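Local coordinates for Ice-binding protein (PDB 5UYT), which probably binds ice crystals and restrains their growth, as an antifreeze protein with two ice-binding beta-solenoid domains, at residues G25-T30 with T195-R200; G31-N36 with G44-V49; V161-V166 with S180-A185. All blocks are in the same frame, centred on the assembly; numbering follows the deposited sequence. Where two conformers were deposited one is given.

Contact 1 of 3, residues G25-T30 with T195-R200; sequences GLSHIT and TGVTVR
In the right-handed beta-solenoid, strands H28-T30 and T198-R200 lie side by side and parallel, their axes 9° apart, although the paired residues are 170 positions apart in the sequence. H28, I29 and T30 face T198, V199 and R200 in register, and the amides of H28, V199 and T30 donate in turn to V197 O, H28 O and V199 O. Just before the strand the ladder passes to a side chain. S27 OG, set beside its own backbone nitrogen (chi1 -74°), accepts the amide of V197 at 3.0 Å and is also hydrogen-bonded to N23 OD1, so the hydroxyl bridges the V197 amide and the N23 side chain. An alanine here would probably leave the V197 amide and N23 OD1 each without this mate, and the turn less firmly fixed. On the buried side, I29 and V199 run alongside each other, pointing the same way. The tip of I29 reaches across so that CD1 lies 4.1 Å from V197 CG2 and equally 4.1 Å from V199 CB; A13 and L175 continue this apolar layer. The other side carries H28, T30, T198 and R200 and is more polar. T198 OG1 comes up to the edge of the H28 imidazole, near its plane, 3.9 Å from CD2. R200 was modelled in two conformers; in the one described, its chain bends at chi2 and CD passes 3.4 Å from T30 OG1. A water accepts from NH1 of the same guanidinium, and NH2 rests 3.7 Å from H28 CB. The bond between the two side chains, from R200 NH1 to T30 OG1, spans 2.9 Å, with the hydroxyl oxygen 15° out of the guanidinium plane.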
loop_
_atom_site.group_PDB
_atom_site.type_symbol
_atom_site.label_atom_id
_atom_site.label_comp_id
_atom_site.label_asym_id
_atom_site.label_seq_id
_atom_site.Cartn_x
_atom_site.Cartn_y
_atom_site.Cartn_z
ATOM N N GLY A 25 1.657 -5.193 -17.866
ATOM C CA GLY A 25 0.551 -4.280 -17.596
ATOM C C GLY A 25 0.512 -3.718 -16.183
ATOM O O GLY A 25 1.499 -3.778 -15.435
ATOM N N LEU A 26 -0.645 -3.176 -15.815
ATOM C CA LEU A 26 -0.789 -2.515 -14.514
ATOM C C LEU A 26 -1.237 -3.545 -13.477
ATOM O O LEU A 26 -2.353 -4.044 -13.545
ATOM C CB LEU A 26 -1.793 -1.341 -14.606
ATOM C CG LEU A 26 -1.983 -0.500 -13.326
ATOM C CD1 LEU A 26 -0.674 0.210 -12.944
ATOM C CD2 LEU A 26 -3.148 0.507 -13.461
ATOM N N SER A 27 -0.356 -3.863 -12.541
ATOM C CA SER A 27 -0.642 -4.844 -11.497
ATOM C C SER A 27 -0.510 -4.149 -10.150
ATOM O O SER A 27 0.273 -3.181 -10.011
ATOM C CB SER A 27 0.361 -5.995 -11.552
ATOM O OG SER A 27 0.095 -6.848 -12.674
ATOM N N HIS A 28 -1.262 -4.643 -9.173
ATOM C CA HIS A 28 -1.328 -4.057 -7.842
ATOM C C HIS A 28 -0.893 -5.143 -6.855
ATOM O O HIS A 28 -1.563 -6.179 -6.702
ATOM C CB HIS A 28 -2.751 -3.570 -7.551
ATOM C CG HIS A 28 -3.258 -2.560 -8.541
ATOM N ND1 HIS A 28 -2.756 -1.283 -8.619
ATOM C CD2 HIS A 28 -4.197 -2.655 -9.513
ATOM C CE1 HIS A 28 -3.372 -0.620 -9.580
ATOM N NE2 HIS A 28 -4.244 -1.435 -10.151
ATOM N N ILE A 29 0.260 -4.943 -6.230
ATOM C CA ILE A 29 0.866 -6.021 -5.433
ATOM C C ILE A 29 1.182 -5.505 -4.052
ATOM O O ILE A 29 1.813 -4.458 -3.938
ATOM C CB ILE A 29 2.220 -6.520 -6.020
ATOM C CG1 ILE A 29 2.107 -6.902 -7.524
ATOM C CG2 ILE A 29 2.798 -7.644 -5.147
ATOM C CD1 ILE A 29 1.405 -8.207 -7.807
ATOM N N THR A 30 0.770 -6.254 -3.027
ATOM C CA THR A 30 1.131 -5.976 -1.637
ATOM C C THR A 30 1.831 -7.199 -1.067
ATOM O O THR A 30 1.215 -8.241 -0.900
ATOM C CB THR A 30 -0.091 -5.646 -0.765
ATOM O OG1 THR A 30 -0.781 -4.545 -1.350
ATOM C CG2 THR A 30 0.371 -5.260 0.680
ATOM N N THR A 195 -0.126 -11.035 -15.286
ATOM C CA THR A 195 -0.472 -9.995 -16.256
ATOM C C THR A 195 -1.695 -9.241 -15.722
ATOM O O THR A 195 -2.791 -9.801 -15.637
ATOM C CB THR A 195 -0.697 -10.585 -17.688
ATOM O OG1 THR A 195 -1.760 -11.531 -17.643
ATOM C CG2 THR A 195 0.524 -11.346 -18.173
ATOM N N GLY A 196 -1.507 -7.977 -15.343
ATOM C CA GLY A 196 -2.610 -7.135 -14.906
ATOM C C GLY A 196 -3.341 -7.714 -13.702
ATOM O O GLY A 196 -4.573 -7.772 -13.691
ATOM N N VAL A 197 -2.592 -8.120 -12.675
ATOM C CA VAL A 197 -3.205 -8.797 -11.543
ATOM C C VAL A 197 -3.285 -7.915 -10.297
ATOM O O VAL A 197 -2.638 -6.876 -10.209
ATOM C CB VAL A 197 -2.486 -10.107 -11.179
ATOM C CG1 VAL A 197 -2.419 -11.004 -12.409
ATOM C CG2 VAL A 197 -1.083 -9.825 -10.634
ATOM N N THR A 198 -4.051 -8.382 -9.311
ATOM C CA THR A 198 -3.980 -7.828 -7.956
ATOM C C THR A 198 -3.670 -8.981 -7.037
ATOM O O THR A 198 -4.386 -10.004 -7.056
ATOM C CB THR A 198 -5.318 -7.213 -7.534
ATOM O OG1 THR A 198 -5.614 -6.119 -8.404
ATOM C CG2 THR A 198 -5.258 -6.712 -6.048
ATOM N N VAL A 199 -2.596 -8.860 -6.255
ATOM C CA VAL A 199 -2.217 -9.938 -5.314
ATOM C C VAL A 199 -1.821 -9.225 -4.018
ATOM O O VAL A 199 -0.892 -8.417 -4.028
ATOM C CB VAL A 199 -1.001 -10.791 -5.795
ATOM C CG1 VAL A 199 -0.685 -11.891 -4.789
ATOM C CG2 VAL A 199 -1.240 -11.409 -7.156
ATOM N N ARG A 200 -2.516 -9.530 -2.925
ATOM C CA ARG A 200 -2.218 -8.923 -1.633
ATOM C C ARG A 200 -2.073 -10.050 -0.625
ATOM O O ARG A 200 -2.988 -10.876 -0.468
ATOM C CB ARG A 200 -3.329 -7.968 -1.224
ATOM C CG ARG A 200 -3.745 -7.024 -2.350
ATOM C CD ARG A 200 -3.981 -5.627 -1.840
ATOM N NE ARG A 200 -4.608 -4.772 -2.834
ATOM C CZ ARG A 200 -3.954 -3.890 -3.586
ATOM N NH1 ARG A 200 -2.614 -3.769 -3.503
ATOM N NH2 ARG A 200 -4.626 -3.169 -4.441
HETATM O O HOH W 1 -0.278 -1.694 -3.975
#

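Contact 2 of 3, residues G31-N36 with G44-V49; sequences GDVGTN and GNVDGV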
loop_
_atom_site.group_PDB
_atom_site.type_symbol
_atom_site.label_atom_id
_atom_site.label_comp_id
_atom_site.label_asym_id
_atom_site.label_seq_id
_atom_site.Cartn_x
_atom_site.Cartn_y
_atom_site.Cartn_z
ATOM N N GLY A 31 3.098 -7.026 -0.725
ATOM C CA GLY A 31 3.968 -8.115 -0.287
ATOM C C GLY A 31 5.261 -8.032 -1.080
ATOM O O GLY A 31 5.304 -7.410 -2.170
ATOM N N ASP A 32 6.303 -8.701 -0.588
ATOM C CA ASP A 32 7.534 -8.772 -1.366
ATOM C C ASP A 32 7.310 -9.577 -2.662
ATOM O O ASP A 32 6.414 -10.445 -2.738
ATOM C CB ASP A 32 8.685 -9.353 -0.543
ATOM C CG ASP A 32 9.154 -8.435 0.583
ATOM O OD1 ASP A 32 8.636 -7.302 0.720
ATOM O OD2 ASP A 32 10.048 -8.869 1.353
ATOM N N VAL A 33 8.190 -9.346 -3.641
ATOM C CA VAL A 33 8.182 -10.062 -4.922
ATOM C C VAL A 33 9.607 -10.530 -5.153
ATOM O O VAL A 33 10.553 -9.744 -5.050
ATOM C CB VAL A 33 7.769 -9.119 -6.081
ATOM C CG1 VAL A 33 7.974 -9.799 -7.449
ATOM C CG2 VAL A 33 6.321 -8.651 -5.905
ATOM N N GLY A 34 9.794 -11.798 -5.473
ATOM C CA GLY A 34 11.162 -12.211 -5.667
ATOM C C GLY A 34 11.409 -13.597 -6.183
ATOM O O GLY A 34 10.481 -14.407 -6.344
ATOM N N THR A 35 12.686 -13.848 -6.441
ATOM C CA THR A 35 13.154 -15.154 -6.860
ATOM C C THR A 35 14.545 -15.369 -6.271
ATOM O O THR A 35 15.350 -14.440 -6.174
ATOM C CB THR A 35 13.152 -15.280 -8.404
ATOM O OG1 THR A 35 14.090 -16.285 -8.818
ATOM C CG2 THR A 35 13.500 -13.917 -9.073
ATOM N N ASN A 36 14.836 -16.600 -5.877
ATOM C CA ASN A 36 16.101 -16.890 -5.234
ATOM C C ASN A 36 17.257 -17.134 -6.214
ATOM O O ASN A 36 18.382 -17.405 -5.786
ATOM C CB ASN A 36 15.931 -18.068 -4.259
ATOM C CG ASN A 36 17.141 -18.262 -3.373
ATOM O OD1 ASN A 36 17.650 -19.378 -3.211
ATOM N ND2 ASN A 36 17.637 -17.175 -2.833
ATOM N N GLY A 44 5.736 -2.602 -11.871
ATOM C CA GLY A 44 5.603 -1.177 -11.571
ATOM C C GLY A 44 5.767 -0.998 -10.071
ATOM O O GLY A 44 6.450 -1.784 -9.423
ATOM N N ASN A 45 5.116 0.005 -9.500
ATOM C CA ASN A 45 5.215 0.225 -8.051
ATOM C C ASN A 45 4.582 -0.925 -7.284
ATOM O O ASN A 45 3.427 -1.288 -7.550
ATOM C CB ASN A 45 4.580 1.581 -7.662
ATOM C CG ASN A 45 5.402 2.750 -8.142
ATOM O OD1 ASN A 45 6.628 2.773 -7.960
ATOM N ND2 ASN A 45 4.747 3.741 -8.742
ATOM N N VAL A 46 5.375 -1.524 -6.393
ATOM C CA VAL A 46 4.954 -2.651 -5.556
ATOM C C VAL A 46 4.977 -2.232 -4.098
ATOM O O VAL A 46 5.936 -1.607 -3.670
ATOM C CB VAL A 46 5.886 -3.864 -5.788
ATOM C CG1 VAL A 46 5.679 -4.928 -4.710
ATOM C CG2 VAL A 46 5.586 -4.472 -7.156
ATOM N N ASP A 47 3.897 -2.491 -3.351
ATOM C CA ASP A 47 3.949 -2.259 -1.910
ATOM C C ASP A 47 4.646 -3.441 -1.248
ATOM O O ASP A 47 4.004 -4.295 -0.621
ATOM C CB ASP A 47 2.547 -2.046 -1.287
ATOM C CG ASP A 47 2.627 -1.695 0.180
ATOM O OD1 ASP A 47 3.735 -1.315 0.611
ATOM O OD2 ASP A 47 1.608 -1.774 0.920
ATOM N N GLY A 48 5.970 -3.448 -1.350
ATOM C CA GLY A 48 6.793 -4.565 -0.899
ATOM C C GLY A 48 8.176 -4.368 -1.488
ATOM O O GLY A 48 8.387 -3.469 -2.324
ATOM N N VAL A 49 9.120 -5.197 -1.051
ATOM C CA VAL A 49 10.504 -5.080 -1.532
ATOM C C VAL A 49 10.717 -6.036 -2.682
ATOM O O VAL A 49 10.270 -7.216 -2.634
ATOM C CB VAL A 49 11.507 -5.371 -0.394
ATOM C CG1 VAL A 49 12.962 -5.290 -0.876
ATOM C CG2 VAL A 49 11.226 -4.430 0.777
#
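D32 and V49 lie alongside each other with their side chains pointing the same way, and the carboxylate of D32 takes the place of a backbone acceptor. CG of D32 stands beside its own backbone nitrogen (chi1 -69°), and OD1 accepts the amide of V49 at 2.8 Å. That bond is almost straight, 173° at the hydrogen, but the N-H comes down on OD1 from above the carboxylate plane, not within it. The same oxygen touches the flank of V49, 3.6 Å from CB, while OD2 is hydrogen-bonded to Q51 NE2. V49 is gripped a second time through its carbonyl, since V33 N donates to V49 O at 3.1 Å. The valines V33 and V46 meet differently. V46 directs its CB toward the strand, and the two side chains meet at a slant through V33 CG2 and V46 CG1, 4.0 Å apart. V46 CG1 also lies 3.6 Å from G31 O, a buried carbonyl with no conventional hydrogen-bond partner in the model. G48 CA also approaches this oxygen, its C-H pointing almost straight at it from 3.5 Å. A side chain on G48 would collide with that oxygen, which explains why the backbone can come so close only at a glycine. D47 faces the other way: its carbonyl accepts G31 N at 2.9 Å, whereas its carboxylate is hydrogen-bonded to the hydroxyls of Y312 and T308, in the second ice-binding-like region. The backbone around D47 has the form of an inverse gamma turn, closed by a weak bond from G48 N to V46 O. The arrangement is thus a tight turn laid against the start of a beta-solenoid strand, on the side that meets the other ice-binding module.

Contact 3 of 3, residues V161-V166 with S180-A185; sequences VMKGNV and SLEGRA
V161-V166 and S180-A185 run parallel and in register for all six residues, and both turn the same corner of the solenoid. Residues pair one to one from V161 with S180 to V166 with A185, and G164 lies over G183 at the bend, their CA atoms 4.2 Å apart. The hydrogen-bond ladder continues unbroken round the corner: S180 O accepts M162 N, M162 O accepts E182 N, E182 O accepts G164 N, G164 O accepts R184 N, and R184 O accepts V166 N at 2.7 Å. R184 N reaches G164 O at 3.1 Å from above the carbonyl plane. Both glycines have backbone angles that would jam a side chain against the preceding carbonyl. On the inner face M162 and L181 lie side by side, and M162 CG touches L181 CD1 at 3.7 Å; W148 and L156 pack against M162 there. The opposite face, apart from V161, is polar, with N165 and R184 buried there against L6. K163 bends at chi2 (-71°), its CD passes 3.5 Å from E182 OE1, and its NZ makes a salt bridge to that oxygen at 2.9 Å, using the anti lone pair. Farther on, N165 and R184 lie alongside each other with amide and guanidinium nearly coplanar, 26° apart. R184 NH1 donates to a lone pair of N165 OD1 at 2.9 Å, in the planes of both groups. A water accepts from N165 ND2 and, weakly, from NH1, while R184 NH2 is hydrogen-bonded to A10 O. The chemistry is divided by face: apolar contacts fill the inside of the corner, while on the other face the K163-E182 pair would offset charge between successive coils and the planar N165-R184 bond is likely to limit rotation of both groups.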
loop_
_atom_site.group_PDB
_atom_site.type_symbol
_atom_site.label_atom_id
_atom_site.label_comp_id
_atom_site.label_asym_id
_atom_site.label_seq_id
_atom_site.Cartn_x
_atom_site.Cartn_y
_atom_site.Cartn_z
ATOM N N VAL A 161 -11.076 -14.822 -9.095
ATOM C CA VAL A 161 -10.922 -14.365 -7.711
ATOM C C VAL A 161 -10.457 -15.560 -6.881
ATOM O O VAL A 161 -11.172 -16.585 -6.779
ATOM C CB VAL A 161 -12.230 -13.804 -7.163
ATOM C CG1 VAL A 161 -12.086 -13.508 -5.660
ATOM C CG2 VAL A 161 -12.632 -12.558 -7.960
ATOM N N MET A 162 -9.249 -15.462 -6.337
ATOM C CA MET A 162 -8.609 -16.589 -5.649
ATOM C C MET A 162 -8.240 -16.233 -4.203
ATOM O O MET A 162 -7.942 -15.087 -3.892
ATOM C CB MET A 162 -7.366 -17.054 -6.432
ATOM C CG MET A 162 -6.724 -18.361 -5.948
ATOM S SD MET A 162 -7.850 -19.767 -6.071
ATOM C CE MET A 162 -6.587 -21.046 -5.909
ATOM N N LYS A 163 -8.284 -17.240 -3.325
ATOM C CA LYS A 163 -7.949 -17.075 -1.920
ATOM C C LYS A 163 -6.930 -18.113 -1.510
ATOM O O LYS A 163 -7.020 -19.294 -1.896
ATOM C CB LYS A 163 -9.182 -17.250 -1.023
ATOM C CG LYS A 163 -10.370 -16.385 -1.405
ATOM C CD LYS A 163 -10.077 -14.925 -1.083
ATOM C CE LYS A 163 -11.260 -14.049 -1.471
ATOM N NZ LYS A 163 -10.863 -12.624 -1.348
ATOM N N GLY A 164 -5.968 -17.658 -0.714
ATOM C CA GLY A 164 -5.050 -18.549 -0.050
ATOM C C GLY A 164 -3.638 -18.591 -0.568
ATOM O O GLY A 164 -3.280 -17.967 -1.569
ATOM N N ASN A 165 -2.836 -19.383 0.126
ATOM C CA ASN A 165 -1.459 -19.627 -0.280
ATOM C C ASN A 165 -1.385 -20.687 -1.370
ATOM O O ASN A 165 -1.675 -21.840 -1.103
ATOM C CB ASN A 165 -0.715 -20.090 0.947
ATOM C CG ASN A 165 -0.633 -19.009 1.984
ATOM O OD1 ASN A 165 -0.200 -17.896 1.683
ATOM N ND2 ASN A 165 -1.074 -19.307 3.203
ATOM N N VAL A 166 -1.019 -20.291 -2.596
ATOM C CA VAL A 166 -0.987 -21.237 -3.720
ATOM C C VAL A 166 0.454 -21.696 -3.816
ATOM O O VAL A 166 1.312 -20.903 -4.181
ATOM C CB VAL A 166 -1.424 -20.568 -5.055
ATOM C CG1 VAL A 166 -1.261 -21.560 -6.225
ATOM C CG2 VAL A 166 -2.855 -20.039 -4.934
ATOM N N SER A 180 -7.434 -11.799 -9.179
ATOM C CA SER A 180 -7.405 -11.090 -7.915
ATOM C C SER A 180 -7.177 -12.129 -6.821
ATOM O O SER A 180 -8.065 -12.930 -6.543
ATOM C CB SER A 180 -8.732 -10.365 -7.692
ATOM O OG SER A 180 -8.602 -9.566 -6.545
ATOM N N LEU A 181 -5.994 -12.093 -6.211
ATOM C CA LEU A 181 -5.592 -13.083 -5.223
ATOM C C LEU A 181 -5.365 -12.439 -3.853
ATOM O O LEU A 181 -4.477 -11.595 -3.694
ATOM C CB LEU A 181 -4.316 -13.789 -5.700
ATOM C CG LEU A 181 -3.592 -14.776 -4.753
ATOM C CD1 LEU A 181 -4.559 -15.832 -4.231
ATOM C CD2 LEU A 181 -2.365 -15.427 -5.412
ATOM N N GLU A 182 -6.188 -12.817 -2.881
ATOM C CA GLU A 182 -5.912 -12.488 -1.473
ATOM C C GLU A 182 -5.206 -13.753 -1.002
ATOM O O GLU A 182 -5.849 -14.767 -0.747
ATOM C CB GLU A 182 -7.220 -12.261 -0.698
ATOM C CG GLU A 182 -7.005 -11.901 0.772
ATOM C CD GLU A 182 -8.285 -11.954 1.623
ATOM O OE1 GLU A 182 -9.398 -12.230 1.112
ATOM O OE2 GLU A 182 -8.180 -11.713 2.831
ATOM N N GLY A 183 -3.881 -13.699 -0.909
ATOM C CA GLY A 183 -3.101 -14.925 -0.785
ATOM C C GLY A 183 -1.705 -14.699 -1.336
ATOM O O GLY A 183 -1.221 -13.567 -1.430
ATOM N N ARG A 184 -1.067 -15.790 -1.733
ATOM C CA ARG A 184 0.306 -15.746 -2.221
ATOM C C ARG A 184 0.447 -16.734 -3.366
ATOM O O ARG A 184 -0.249 -17.772 -3.384
ATOM C CB ARG A 184 1.283 -16.146 -1.094
ATOM C CG ARG A 184 1.339 -15.161 0.074
ATOM C CD ARG A 184 2.187 -15.727 1.218
ATOM N NE ARG A 184 2.252 -14.793 2.357
ATOM C CZ ARG A 184 1.449 -14.840 3.426
ATOM N NH1 ARG A 184 0.517 -15.780 3.526
ATOM N NH2 ARG A 184 1.573 -13.938 4.411
ATOM N N ALA A 185 1.317 -16.414 -4.329
ATOM C CA ALA A 185 1.747 -17.392 -5.331
ATOM C C ALA A 185 3.197 -17.738 -5.032
ATOM O O ALA A 185 4.086 -16.885 -5.132
ATOM C CB ALA A 185 1.577 -16.847 -6.760
HETATM O O HOH W 2 -0.918 -17.617 5.578
#

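All three contacts belong to the first ice-binding-like region and join neighbouring coils or turns of its beta-solenoid. Along the chain, contact 1 closes a long loop that encloses contact 2 and then contact 3. In space contact 1 is the link between them: its centre lies about 11 Å from that of contact 2 and about 12 Å from that of contact 3, whereas contacts 2 and 3 stay about 7 Å apart at their nearest atoms. A probable bond from D47 N to I29 O joins contacts 1 and 2; probable bonds T198 O to L181 N and R200 N to L181 O join contacts 1 and 3. The early coil is therefore stacked beside the last ones of the region.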